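Local coordinates for outer protein YopM (Yersinia pestis, PDB 1JL5) that is a leucine-rich effector that probably alters host cell physiology and promotes bacterial survival in host tissues, at residues T104-L109 against K114-D119; S127-L132 against S153-I158; K166-L171 against E176-G181; K250-L255 against E260-R265; A350-L355 against K360-E365. One frame throughout, in Å; residues are numbered along the deposited sequence.

Interaction 1: T104-L109 against K114-D119; sequences TELPEL and KSLLVD
Leu-106 and Leu-116 turn their branches into the same space through different first torsions. In Leu-106, CG stands anti to the carbonyl carbon (chi1 -75°). In Leu-116 it stands anti to the backbone N (chi1 174°), which carries both methyls of the strand residue up to the loop. The two side chains meet tip to tip, with Leu-106 CD1 3.7 Å from Leu-116 CD2. The other methyl of Leu-106 goes to the valine two residues further along: Leu-106 CD2 lies 3.6 Å from Val-118 CG1, again end against end. In Leu-106, CD1 thus leans mainly on Leu-116 and CD2 on Val-118. Leu-109 lies athwart Leu-116. Its CD1 rests 3.5 Å from Leu-116 CD2, so that one methyl of Leu-116 is shared by two leucines of the loop. The contact is wholly apolar. The backbones stay well apart, with the CA atoms of Leu-109 and Leu-116 8.7 Å from each other. On the strand side, Leu-116 also packs on Leu-96 and Leu-136 of the strands before and after it. The carbonyl O of Val-118 accepts hydrogen bonds from the side-chain amides of Asn-121 and Asn-141. Loop leucines packed against inward residues of the next short strand, beside asparagines that bind backbone carbonyls, are the hallmark of the leucine-rich repeat solenoid.

Interaction 2: S127-L132 against S153-I158; sequences SDLPPL and SFLKII
This is a surface contact, part apolar and part water-bridged, between the 127-132 loop and the chain leading into strand 157-159. It skips over strand 135-137, which lies between the two segments in sequence. Leu-132 and Phe-154 lie side by side and point the same way. Leu-132 CD2 approaches Phe-154 CE2 obliquely, at 3.5 Å. The ring also meets the loop backbone: the carbonyl O of Pro-131 sits at its edge, near the ring plane, 3.4 Å from Phe-154 CD2. Ser-153 CB lies over one face of the ring. Phe-154 CG is anti to its own carbonyl carbon (chi1 -49°), a turn that lays the ring beside Leu-132.

One water bridges the backbones; a second is less certain. Water 1 donates to Pro-131 O and accepts from Phe-154 N, at 2.8 Å. Water 2 accepts from Ser-153 N, at 3.0 Å, but it lies too close to Pro-131 O for that link to be sure. Further in, Leu-129 and Leu-155 run roughly perpendicular, with their CD1 atoms 3.5 Å apart, a tight fit. Lys-156 NZ folds back and donates to Phe-154 O, 3.1 Å away, within its own segment. Both Leu-129 and Leu-155 also pack on Leu-136. Leucines of successive loops gathered round a strand residue in this way belong to the stacked coils of a leucine-rich repeat solenoid.

Interaction 3: K166-L171 against E176-G181; sequences KKLPDL and EFIAAG
Ile-178 sets its end methyl against the groove between Leu-168 and Leu-171, the two loop leucines that face the strand in this leucine-rich repeat coil. The bump is a single methyl. Ile-178 CD1 lies 3.4 Å from Leu-171 CD2 and 3.5 Å from Leu-168 CD1, and it meets each leucine tip to tip. The extended side chain explains the reach: CG1 is anti to the backbone N (chi1 -176°) and CD1 continues outward (chi2 169°). Both loop leucines have CG anti to the carbonyl carbon, and both bring their methyls down toward the strand.

Beside the isoleucine, Ala-180 presents only a methyl, and Leu-168 lies over it. CD1 and CD2 of Leu-168 both come within reach of the alanine methyl. The fit is close throughout, and three carbon pairs sit nearer than carbons normally pack. All four residues are buried. Ile-178 also packs on Ile-158 of the preceding strand, while Leu-168 and Leu-171 touch Pro-189 and Leu-191 of the following loop. The apolar core is thus continuous from coil to coil. The closest point over the alanine is between Leu-168 CD1 and Ala-180 CB, at 3.4 Å.

Interaction 4: K250-L255 against E260-R265; sequences KTLPDL and EALNVR
Apolar packing makes the whole of the contact between the segments, and Leu-252 is at its middle. Leu-252 CD1 meets Leu-262 CD2 tip to tip at 3.5 Å. The other branch, Leu-252 CD2, reaches Val-264 CG1 at 3.7 Å, and CD1 of the same leucine touches that valine methyl too. Val-264 CG1 is therefore held in the fork of Leu-252. Leu-255 crosses Leu-262 nearly square on, its CD1 3.8 Å from Leu-262 CD2. That one methyl of Leu-262 serves both loop leucines. It is placed there because Leu-262 has CG anti to the backbone N (chi1 177°). All four side chains are buried.

Polar bonds lie on the strand segment and shape the turn after it. Asn-263 OD1 accepts from the backbone N of Arg-265 at 2.8 Å, with an N-H...O angle of 159°, which makes an Asx turn. The carbonyl O of Val-264 is bound by the side-chain amides of Asn-267 and Asn-287.

Charged groups stay outside the apolar patch. Arg-265 makes a salt bridge with Glu-286, and Lys-250 makes one with Glu-228. The calcium ligand Asp-266 follows directly in sequence, its side chain about 8 Å from that of Val-264. In the leucine-rich repeat solenoid, strand 261-263 runs parallel between strands 241-243 and 281-283, and Leu-262 packs on Ile-242 and Leu-282 of these neighbours.

Interaction 5: A350-L355 against K360-E365; sequences AEVPEL and KQLHVE
Leu-355 and Leu-362 form one half of an apolar contact, crossing at close to 90°. Leu-355 CD1 presses on Leu-362 CD2 at 3.3 Å, closer than carbons usually come. Their other methyls also meet, with Leu-355 CD2 3.8 Å from Leu-362 CD1. Two branches thus face two branches. The other half is a valine pair whose side chains pass one another pointing opposite ways. Val-352 CG2 lies 3.4 Å from Val-364 CG1, again a tight fit. Val-352 CG1 is anti to the backbone N (chi1 173°), which leaves CG2 to face Val-364. The link between the halves is slack: Val-352 CG1 is 4.3 Å from Leu-362 CD1.

These four buried residues are the inward positions of a leucine-rich repeat coil, near the C-terminal end of the modelled solenoid. Leu-362 packs further on Leu-342 and Leu-382 of the strands before and after it.

Packing on a ring face occurs within the strand segment. Gln-361 CG stands 3.6 Å off the plane of the His-363 ring, nearer its edge than its centre. The hydrogen bonds are made by the same two residues: Gln-361 NE2 and His-363 NE2 bind different carboxylate oxygens of Asp-381. Of the charged groups, Glu-365 makes a salt bridge with Arg-383.

Overall arrangement
All five contacts belong to one leucine-rich repeat solenoid and follow each other along the chain. Interactions 1, 3, 4 and 5 pair a loop with the very next strand; interaction 2 skips a strand. Interactions 3, 4 and 5 are buried, and interaction 1 is partly so. These four are methyl against methyl. Interaction 2, at the surface, brings in an aromatic ring, a carbonyl and water. Interactions 1 and 2 touch through Leu-109 and Pro-130. Interactions 2 and 3 reach adjacent strands, 157-159 and 177-179, joined by probable backbone hydrogen bonds. Interaction 4 lies nearest the annotated calcium ligands. The centres of interactions 1 and 5 are about 51 Å apart.

Interaction 1: T104-L109 against K114-D119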
# COMPACT_ATOMS: atom_id res chain seq x y z
N THR A 104 -14.16 2.50 -32.93
CA THR A 104 -13.44 3.73 -33.23
C THR A 104 -14.43 4.58 -33.99
O THR A 104 -14.24 5.78 -34.19
CB THR A 104 -12.22 3.46 -34.12
OG1 THR A 104 -12.65 2.83 -35.34
CG2 THR A 104 -11.24 2.56 -33.40
N GLU A 105 -15.51 3.93 -34.41
CA GLU A 105 -16.55 4.59 -35.18
C GLU A 105 -17.86 3.94 -34.77
O GLU A 105 -17.88 2.81 -34.29
CB GLU A 105 -16.30 4.35 -36.67
CG GLU A 105 -16.66 5.50 -37.58
CD GLU A 105 -15.80 6.73 -37.33
OE1 GLU A 105 -15.97 7.37 -36.28
OE2 GLU A 105 -14.95 7.03 -38.19
N LEU A 106 -18.96 4.65 -34.94
CA LEU A 106 -20.25 4.09 -34.62
C LEU A 106 -21.04 3.97 -35.90
O LEU A 106 -20.95 4.83 -36.78
CB LEU A 106 -21.01 4.98 -33.64
CG LEU A 106 -20.56 4.99 -32.18
CD1 LEU A 106 -21.46 5.92 -31.38
CD2 LEU A 106 -20.62 3.57 -31.61
N PRO A 107 -21.81 2.89 -36.05
CA PRO A 107 -22.59 2.78 -37.27
C PRO A 107 -23.62 3.89 -37.18
O PRO A 107 -23.82 4.46 -36.11
CB PRO A 107 -23.22 1.39 -37.15
CG PRO A 107 -23.42 1.27 -35.66
CD PRO A 107 -22.11 1.79 -35.12
N GLU A 108 -24.28 4.20 -38.29
CA GLU A 108 -25.28 5.25 -38.26
C GLU A 108 -26.28 4.89 -37.17
O GLU A 108 -26.70 3.74 -37.04
CB GLU A 108 -26.00 5.34 -39.60
CG GLU A 108 -27.06 6.42 -39.64
CD GLU A 108 -27.78 6.46 -40.96
OE1 GLU A 108 -27.10 6.64 -42.00
OE2 GLU A 108 -29.02 6.31 -40.97
N LEU A 109 -26.66 5.87 -36.37
CA LEU A 109 -27.60 5.61 -35.29
C LEU A 109 -29.03 5.89 -35.73
O LEU A 109 -29.31 6.89 -36.38
CB LEU A 109 -27.24 6.46 -34.07
CG LEU A 109 -25.82 6.23 -33.55
CD1 LEU A 109 -25.56 7.12 -32.35
CD2 LEU A 109 -25.64 4.76 -33.17
N LYS A 114 -32.70 6.50 -28.40
CA LYS A 114 -32.93 7.36 -27.25
C LYS A 114 -31.75 7.22 -26.31
O LYS A 114 -31.42 8.15 -25.57
CB LYS A 114 -34.20 6.93 -26.52
CG LYS A 114 -35.49 7.22 -27.27
CD LYS A 114 -36.68 6.76 -26.46
CE LYS A 114 -37.99 7.18 -27.11
NZ LYS A 114 -39.14 6.67 -26.31
N SER A 115 -31.11 6.07 -26.36
CA SER A 115 -29.98 5.82 -25.48
C SER A 115 -28.77 5.25 -26.21
O SER A 115 -28.86 4.21 -26.86
CB SER A 115 -30.41 4.88 -24.36
OG SER A 115 -29.34 4.66 -23.46
N LEU A 116 -27.65 5.95 -26.09
CA LEU A 116 -26.41 5.51 -26.70
C LEU A 116 -25.38 5.32 -25.60
O LEU A 116 -24.89 6.29 -25.03
CB LEU A 116 -25.90 6.56 -27.69
CG LEU A 116 -24.52 6.25 -28.27
CD1 LEU A 116 -24.57 4.93 -29.04
CD2 LEU A 116 -24.07 7.38 -29.17
N LEU A 117 -25.07 4.06 -25.30
CA LEU A 117 -24.09 3.72 -24.27
C LEU A 117 -22.94 2.99 -24.92
O LEU A 117 -22.97 1.78 -25.08
CB LEU A 117 -24.69 2.82 -23.20
CG LEU A 117 -25.37 3.47 -21.99
CD1 LEU A 117 -26.63 4.19 -22.43
CD2 LEU A 117 -25.69 2.39 -20.96
N VAL A 118 -21.92 3.75 -25.31
CA VAL A 118 -20.76 3.17 -25.95
C VAL A 118 -19.52 3.59 -25.20
O VAL A 118 -18.48 3.91 -25.78
CB VAL A 118 -20.67 3.61 -27.42
CG1 VAL A 118 -21.81 2.99 -28.21
CG2 VAL A 118 -20.74 5.13 -27.50
N ASP A 119 -19.64 3.62 -23.88
CA ASP A 119 -18.52 3.99 -23.03
C ASP A 119 -17.46 2.92 -23.23
O ASP A 119 -17.77 1.79 -23.63
CB ASP A 119 -18.94 4.00 -21.57
CG ASP A 119 -19.58 2.70 -21.16
OD1 ASP A 119 -20.71 2.44 -21.61
OD2 ASP A 119 -18.95 1.92 -20.41

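Interaction 2: S127-L132 against S153-I158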
# COMPACT_ATOMS: atom_id res chain seq x y z
N SER A 127 -21.13 11.24 -34.60
CA SER A 127 -21.87 11.92 -35.64
C SER A 127 -22.92 12.70 -34.87
O SER A 127 -23.13 12.44 -33.68
CB SER A 127 -22.53 10.91 -36.57
OG SER A 127 -21.55 10.16 -37.25
N ASP A 128 -23.57 13.65 -35.52
CA ASP A 128 -24.60 14.41 -34.85
C ASP A 128 -25.53 13.42 -34.19
O ASP A 128 -25.89 12.41 -34.78
CB ASP A 128 -25.34 15.30 -35.84
CG ASP A 128 -24.43 16.31 -36.48
OD1 ASP A 128 -23.47 16.74 -35.81
OD2 ASP A 128 -24.66 16.67 -37.66
N LEU A 129 -25.90 13.72 -32.95
CA LEU A 129 -26.75 12.83 -32.18
C LEU A 129 -28.12 12.57 -32.77
O LEU A 129 -28.70 13.42 -33.45
CB LEU A 129 -26.93 13.39 -30.77
CG LEU A 129 -25.64 13.69 -30.01
CD1 LEU A 129 -26.00 14.20 -28.62
CD2 LEU A 129 -24.78 12.43 -29.93
N PRO A 130 -28.65 11.36 -32.52
CA PRO A 130 -29.97 11.00 -33.02
C PRO A 130 -30.89 12.01 -32.35
O PRO A 130 -30.73 12.31 -31.16
CB PRO A 130 -30.16 9.59 -32.47
CG PRO A 130 -28.77 9.06 -32.40
CD PRO A 130 -28.00 10.22 -31.85
N PRO A 131 -31.87 12.56 -33.08
CA PRO A 131 -32.78 13.55 -32.52
C PRO A 131 -33.44 13.19 -31.19
O PRO A 131 -33.70 14.07 -30.37
CB PRO A 131 -33.81 13.74 -33.63
CG PRO A 131 -33.84 12.40 -34.29
CD PRO A 131 -32.37 12.06 -34.38
N LEU A 132 -33.68 11.91 -30.97
CA LEU A 132 -34.34 11.49 -29.74
C LEU A 132 -33.39 11.06 -28.63
O LEU A 132 -33.82 10.58 -27.59
CB LEU A 132 -35.29 10.33 -30.04
CG LEU A 132 -36.30 10.55 -31.17
CD1 LEU A 132 -37.17 9.31 -31.31
CD2 LEU A 132 -37.16 11.78 -30.87
N SER A 153 -33.18 17.95 -27.93
CA SER A 153 -34.37 18.20 -27.13
C SER A 153 -34.65 17.19 -26.04
O SER A 153 -35.35 17.49 -25.08
CB SER A 153 -35.59 18.30 -28.05
OG SER A 153 -35.39 19.29 -29.04
N PHE A 154 -34.09 15.99 -26.16
CA PHE A 154 -34.35 14.96 -25.16
C PHE A 154 -33.09 14.47 -24.47
O PHE A 154 -33.15 13.55 -23.66
CB PHE A 154 -35.06 13.78 -25.84
CG PHE A 154 -36.23 14.20 -26.67
CD1 PHE A 154 -37.42 14.60 -26.08
CD2 PHE A 154 -36.13 14.25 -28.06
CE1 PHE A 154 -38.49 15.05 -26.85
CE2 PHE A 154 -37.19 14.69 -28.84
CZ PHE A 154 -38.37 15.09 -28.23
N LEU A 155 -31.96 15.08 -24.79
CA LEU A 155 -30.70 14.69 -24.18
C LEU A 155 -30.74 15.04 -22.70
O LEU A 155 -30.60 16.21 -22.33
CB LEU A 155 -29.53 15.42 -24.83
CG LEU A 155 -28.41 14.54 -25.39
CD1 LEU A 155 -27.17 15.38 -25.58
CD2 LEU A 155 -28.14 13.37 -24.47
N LYS A 156 -30.92 14.03 -21.86
CA LYS A 156 -30.99 14.24 -20.42
C LYS A 156 -29.66 13.91 -19.75
O LYS A 156 -29.22 14.62 -18.84
CB LYS A 156 -32.09 13.37 -19.81
CG LYS A 156 -33.49 13.63 -20.36
CD LYS A 156 -34.47 12.57 -19.88
CE LYS A 156 -35.82 12.71 -20.59
NZ LYS A 156 -35.69 12.87 -22.08
N ILE A 157 -29.03 12.83 -20.19
CA ILE A 157 -27.76 12.42 -19.61
C ILE A 157 -26.65 12.40 -20.64
O ILE A 157 -26.75 11.75 -21.68
CB ILE A 157 -27.85 11.01 -18.98
CG1 ILE A 157 -28.81 11.00 -17.79
CG2 ILE A 157 -26.47 10.56 -18.52
CD1 ILE A 157 -30.25 10.97 -18.18
N ILE A 158 -25.59 13.15 -20.36
CA ILE A 158 -24.43 13.19 -21.23
C ILE A 158 -23.28 12.71 -20.37
O ILE A 158 -22.92 13.35 -19.39
CB ILE A 158 -24.08 14.61 -21.74
CG1 ILE A 158 -25.03 15.04 -22.86
CG2 ILE A 158 -22.65 14.63 -22.27
CD1 ILE A 158 -26.46 15.08 -22.45
O HOH W 1 -32.35 14.55 -27.86
O HOH W 2 -33.54 16.57 -30.62

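Interaction 3: K166-L171 against E176-G181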
# COMPACT_ATOMS: atom_id res chain seq x y z
N LYS A 166 -11.67 19.02 -25.28
CA LYS A 166 -11.01 20.26 -24.89
C LYS A 166 -12.13 21.22 -24.56
O LYS A 166 -11.95 22.17 -23.79
CB LYS A 166 -10.19 20.81 -26.06
CG LYS A 166 -9.05 19.90 -26.51
CD LYS A 166 -7.84 19.99 -25.59
CE LYS A 166 -7.15 21.35 -25.69
NZ LYS A 166 -5.90 21.42 -24.88
N LYS A 167 -13.29 20.97 -25.14
CA LYS A 167 -14.46 21.81 -24.91
C LYS A 167 -15.72 21.00 -25.05
O LYS A 167 -15.75 19.96 -25.71
CB LYS A 167 -14.49 22.96 -25.94
CG LYS A 167 -13.27 23.86 -25.88
CD LYS A 167 -13.39 25.05 -26.83
CE LYS A 167 -12.21 26.00 -26.63
NZ LYS A 167 -12.33 27.24 -27.44
N LEU A 168 -16.77 21.45 -24.38
CA LEU A 168 -18.06 20.79 -24.46
C LEU A 168 -18.95 21.72 -25.24
O LEU A 168 -18.93 22.93 -25.03
CB LEU A 168 -18.68 20.59 -23.07
CG LEU A 168 -18.07 19.53 -22.17
CD1 LEU A 168 -18.88 19.45 -20.89
CD2 LEU A 168 -18.06 18.18 -22.89
N PRO A 169 -19.73 21.19 -26.19
CA PRO A 169 -20.61 22.07 -26.95
C PRO A 169 -21.62 22.62 -25.94
O PRO A 169 -21.74 22.09 -24.84
CB PRO A 169 -21.26 21.13 -27.95
CG PRO A 169 -20.22 20.06 -28.14
CD PRO A 169 -19.76 19.82 -26.73
N ASP A 170 -22.33 23.68 -26.29
CA ASP A 170 -23.31 24.20 -25.36
C ASP A 170 -24.28 23.08 -25.06
O ASP A 170 -24.56 22.24 -25.92
CB ASP A 170 -24.03 25.41 -25.95
CG ASP A 170 -23.12 26.61 -26.08
OD1 ASP A 170 -22.18 26.72 -25.27
OD2 ASP A 170 -23.35 27.43 -26.99
N LEU A 171 -24.78 23.04 -23.84
CA LEU A 171 -25.66 21.97 -23.43
C LEU A 171 -27.13 22.21 -23.73
O LEU A 171 -27.60 23.34 -23.75
CB LEU A 171 -25.45 21.71 -21.94
CG LEU A 171 -23.97 21.46 -21.64
CD1 LEU A 171 -23.76 21.39 -20.14
CD2 LEU A 171 -23.52 20.18 -22.33
N GLU A 176 -29.95 16.94 -17.81
CA GLU A 176 -30.20 16.77 -16.39
C GLU A 176 -28.91 16.31 -15.75
O GLU A 176 -28.66 16.53 -14.56
CB GLU A 176 -31.26 15.70 -16.15
CG GLU A 176 -32.47 15.81 -17.03
CD GLU A 176 -33.59 14.91 -16.55
OE1 GLU A 176 -33.28 13.80 -16.07
OE2 GLU A 176 -34.76 15.31 -16.66
N PHE A 177 -28.08 15.65 -16.55
CA PHE A 177 -26.85 15.11 -16.04
C PHE A 177 -25.76 15.12 -17.08
O PHE A 177 -25.94 14.63 -18.19
CB PHE A 177 -27.11 13.69 -15.54
CG PHE A 177 -25.87 12.92 -15.16
CD1 PHE A 177 -24.94 12.54 -16.12
CD2 PHE A 177 -25.66 12.55 -13.84
CE1 PHE A 177 -23.82 11.79 -15.78
CE2 PHE A 177 -24.54 11.79 -13.48
CZ PHE A 177 -23.62 11.41 -14.46
N ILE A 178 -24.62 15.69 -16.71
CA ILE A 178 -23.49 15.67 -17.60
C ILE A 178 -22.24 15.34 -16.82
O ILE A 178 -21.90 15.98 -15.83
CB ILE A 178 -23.29 17.00 -18.34
CG1 ILE A 178 -22.12 16.84 -19.32
CG2 ILE A 178 -23.04 18.14 -17.35
CD1 ILE A 178 -21.96 17.96 -20.29
N ALA A 179 -21.58 14.27 -17.26
CA ALA A 179 -20.34 13.84 -16.67
C ALA A 179 -19.37 14.09 -17.80
O ALA A 179 -19.46 13.48 -18.86
CB ALA A 179 -20.40 12.36 -16.33
N ALA A 180 -18.46 15.04 -17.60
CA ALA A 180 -17.47 15.38 -18.60
C ALA A 180 -16.13 15.40 -17.89
O ALA A 180 -15.19 16.08 -18.30
CB ALA A 180 -17.77 16.74 -19.19
N GLY A 181 -16.06 14.65 -16.80
CA GLY A 181 -14.84 14.58 -16.03
C GLY A 181 -13.76 13.87 -16.81
O GLY A 181 -14.02 13.15 -17.77

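Interaction 4: K250-L255 against E260-R265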
# COMPACT_ATOMS: atom_id res chain seq x y z
N LYS A 250 -8.82 28.62 -2.26
CA LYS A 250 -8.21 29.22 -1.07
C LYS A 250 -9.35 29.45 -0.10
O LYS A 250 -9.16 29.56 1.11
CB LYS A 250 -7.56 30.57 -1.40
CG LYS A 250 -6.59 30.56 -2.57
CD LYS A 250 -7.34 30.49 -3.89
CE LYS A 250 -6.40 30.53 -5.07
NZ LYS A 250 -7.14 30.35 -6.35
N THR A 251 -10.55 29.56 -0.66
CA THR A 251 -11.75 29.77 0.13
C THR A 251 -12.90 29.16 -0.63
O THR A 251 -12.81 28.88 -1.82
CB THR A 251 -12.08 31.27 0.33
OG1 THR A 251 -12.35 31.86 -0.95
CG2 THR A 251 -10.92 32.00 0.98
N LEU A 252 -14.00 28.97 0.08
CA LEU A 252 -15.18 28.43 -0.53
C LEU A 252 -16.18 29.55 -0.46
O LEU A 252 -16.15 30.36 0.47
CB LEU A 252 -15.71 27.24 0.25
CG LEU A 252 -14.76 26.05 0.34
CD1 LEU A 252 -15.47 24.90 1.05
CD2 LEU A 252 -14.34 25.63 -1.06
N PRO A 253 -17.07 29.64 -1.45
CA PRO A 253 -18.07 30.70 -1.42
C PRO A 253 -19.04 30.27 -0.34
O PRO A 253 -18.88 29.21 0.26
CB PRO A 253 -18.73 30.61 -2.79
CG PRO A 253 -17.69 29.90 -3.64
CD PRO A 253 -17.13 28.88 -2.71
N ASP A 254 -20.05 31.09 -0.09
CA ASP A 254 -21.06 30.70 0.86
C ASP A 254 -21.59 29.44 0.21
O ASP A 254 -21.84 29.41 -0.99
CB ASP A 254 -22.11 31.79 0.94
CG ASP A 254 -21.55 33.06 1.49
OD1 ASP A 254 -21.06 33.01 2.63
OD2 ASP A 254 -21.55 34.08 0.78
N LEU A 255 -21.73 28.40 1.00
CA LEU A 255 -22.16 27.12 0.49
C LEU A 255 -23.63 26.99 0.15
O LEU A 255 -24.45 27.80 0.57
CB LEU A 255 -21.76 26.05 1.49
CG LEU A 255 -20.25 26.02 1.72
CD1 LEU A 255 -19.92 25.08 2.85
CD2 LEU A 255 -19.56 25.61 0.42
N GLU A 260 -25.00 18.83 1.36
CA GLU A 260 -24.92 17.64 2.20
C GLU A 260 -23.54 17.05 2.16
O GLU A 260 -23.03 16.53 3.15
CB GLU A 260 -25.91 16.60 1.71
CG GLU A 260 -27.35 16.97 1.94
CD GLU A 260 -28.28 16.04 1.21
OE1 GLU A 260 -27.99 14.83 1.17
OE2 GLU A 260 -29.31 16.52 0.70
N ALA A 261 -22.92 17.11 0.99
CA ALA A 261 -21.60 16.55 0.83
C ALA A 261 -20.67 17.59 0.24
O ALA A 261 -20.93 18.16 -0.82
CB ALA A 261 -21.65 15.32 -0.07
N LEU A 262 -19.59 17.84 0.96
CA LEU A 262 -18.62 18.79 0.50
C LEU A 262 -17.27 18.14 0.55
O LEU A 262 -16.77 17.77 1.61
CB LEU A 262 -18.60 20.04 1.38
CG LEU A 262 -17.53 21.06 0.98
CD1 LEU A 262 -17.76 21.53 -0.44
CD2 LEU A 262 -17.54 22.22 1.95
N ASN A 263 -16.68 17.94 -0.62
CA ASN A 263 -15.37 17.38 -0.67
C ASN A 263 -14.51 18.43 -1.34
O ASN A 263 -14.68 18.72 -2.52
CB ASN A 263 -15.32 16.10 -1.49
CG ASN A 263 -13.96 15.46 -1.45
OD1 ASN A 263 -12.94 16.16 -1.38
ND2 ASN A 263 -13.92 14.14 -1.49
N VAL A 264 -13.63 19.03 -0.56
CA VAL A 264 -12.74 20.04 -1.10
C VAL A 264 -11.36 19.60 -0.70
O VAL A 264 -10.46 20.40 -0.44
CB VAL A 264 -13.04 21.41 -0.51
CG1 VAL A 264 -14.33 21.94 -1.11
CG2 VAL A 264 -13.14 21.32 1.00
N ARG A 265 -11.21 18.28 -0.66
CA ARG A 265 -9.95 17.66 -0.31
C ARG A 265 -8.87 18.26 -1.18
O ARG A 265 -9.07 18.50 -2.37
CB ARG A 265 -10.03 16.16 -0.53
CG ARG A 265 -8.69 15.44 -0.49
CD ARG A 265 -8.91 13.96 -0.69
NE ARG A 265 -7.67 13.22 -0.92
CZ ARG A 265 -6.79 12.90 0.02
NH1 ARG A 265 -6.98 13.27 1.29
NH2 ARG A 265 -5.70 12.21 -0.31

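Interaction 5: A350-L355 against K360-E365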
# COMPACT_ATOMS: atom_id res chain seq x y z
N ALA A 350 -1.58 11.31 22.61
CA ALA A 350 -0.96 10.59 23.72
C ALA A 350 -2.02 9.57 24.12
O ALA A 350 -1.71 8.48 24.59
CB ALA A 350 -0.69 11.54 24.88
N GLU A 351 -3.27 9.95 23.89
CA GLU A 351 -4.40 9.10 24.22
C GLU A 351 -5.51 9.23 23.20
O GLU A 351 -5.71 10.29 22.61
CB GLU A 351 -4.99 9.48 25.58
CG GLU A 351 -4.02 9.51 26.74
CD GLU A 351 -4.65 10.11 27.97
OE1 GLU A 351 -5.67 9.56 28.45
OE2 GLU A 351 -4.13 11.14 28.47
N VAL A 352 -6.24 8.14 23.00
CA VAL A 352 -7.38 8.15 22.12
C VAL A 352 -8.51 8.29 23.13
O VAL A 352 -8.54 7.58 24.13
CB VAL A 352 -7.53 6.82 21.37
CG1 VAL A 352 -8.84 6.80 20.60
CG2 VAL A 352 -6.35 6.62 20.44
N PRO A 353 -9.44 9.23 22.90
CA PRO A 353 -10.53 9.38 23.87
C PRO A 353 -11.27 8.06 24.01
O PRO A 353 -11.08 7.14 23.20
CB PRO A 353 -11.41 10.46 23.24
CG PRO A 353 -10.44 11.25 22.41
CD PRO A 353 -9.59 10.18 21.79
N GLU A 354 -12.10 7.95 25.04
CA GLU A 354 -12.87 6.74 25.25
C GLU A 354 -13.61 6.45 23.95
O GLU A 354 -14.28 7.32 23.40
CB GLU A 354 -13.87 6.94 26.38
CG GLU A 354 -14.65 5.69 26.71
CD GLU A 354 -15.55 5.88 27.90
OE1 GLU A 354 -16.49 6.71 27.80
OE2 GLU A 354 -15.32 5.22 28.93
N LEU A 355 -13.47 5.23 23.47
CA LEU A 355 -14.10 4.86 22.22
C LEU A 355 -15.58 4.57 22.35
O LEU A 355 -16.01 3.90 23.29
CB LEU A 355 -13.38 3.65 21.63
CG LEU A 355 -11.90 3.90 21.34
CD1 LEU A 355 -11.26 2.62 20.83
CD2 LEU A 355 -11.77 5.03 20.32
N LYS A 360 -16.58 0.82 14.83
CA LYS A 360 -16.25 -0.33 14.02
C LYS A 360 -14.81 -0.28 13.59
O LYS A 360 -14.15 -1.31 13.45
CB LYS A 360 -17.13 -0.36 12.77
CG LYS A 360 -18.60 -0.44 13.06
CD LYS A 360 -18.93 -1.67 13.90
CE LYS A 360 -20.43 -1.77 14.14
NZ LYS A 360 -20.99 -0.54 14.76
N GLN A 361 -14.32 0.93 13.39
CA GLN A 361 -12.97 1.10 12.92
C GLN A 361 -12.18 2.10 13.73
O GLN A 361 -12.62 3.22 13.97
CB GLN A 361 -13.00 1.51 11.46
CG GLN A 361 -11.65 1.71 10.84
CD GLN A 361 -11.79 2.19 9.42
OE1 GLN A 361 -12.41 3.21 9.17
NE2 GLN A 361 -11.24 1.43 8.48
N LEU A 362 -11.00 1.67 14.15
CA LEU A 362 -10.12 2.52 14.90
C LEU A 362 -8.74 2.44 14.27
O LEU A 362 -8.05 1.44 14.40
CB LEU A 362 -10.02 2.06 16.35
CG LEU A 362 -9.08 2.96 17.14
CD1 LEU A 362 -9.66 4.37 17.20
CD2 LEU A 362 -8.88 2.41 18.54
N HIS A 363 -8.37 3.49 13.55
CA HIS A 363 -7.05 3.56 12.94
C HIS A 363 -6.40 4.76 13.59
O HIS A 363 -6.64 5.89 13.20
CB HIS A 363 -7.15 3.76 11.44
CG HIS A 363 -7.61 2.55 10.70
ND1 HIS A 363 -7.75 2.51 9.33
CD2 HIS A 363 -7.97 1.32 11.15
CE1 HIS A 363 -8.18 1.31 8.97
NE2 HIS A 363 -8.31 0.57 10.06
N VAL A 364 -5.59 4.49 14.61
CA VAL A 364 -4.91 5.55 15.34
C VAL A 364 -3.42 5.24 15.30
O VAL A 364 -2.65 5.63 16.18
CB VAL A 364 -5.42 5.63 16.78
CG1 VAL A 364 -4.67 6.70 17.54
CG2 VAL A 364 -6.90 5.96 16.76
N GLU A 365 -3.05 4.54 14.24
CA GLU A 365 -1.68 4.16 13.97
C GLU A 365 -0.79 5.40 13.99
O GLU A 365 -1.20 6.47 13.57
CB GLU A 365 -1.62 3.50 12.59
CG GLU A 365 -2.98 3.59 11.87
CD GLU A 365 -2.93 3.16 10.42
OE1 GLU A 365 -2.41 2.05 10.14
OE2 GLU A 365 -3.43 3.92 9.57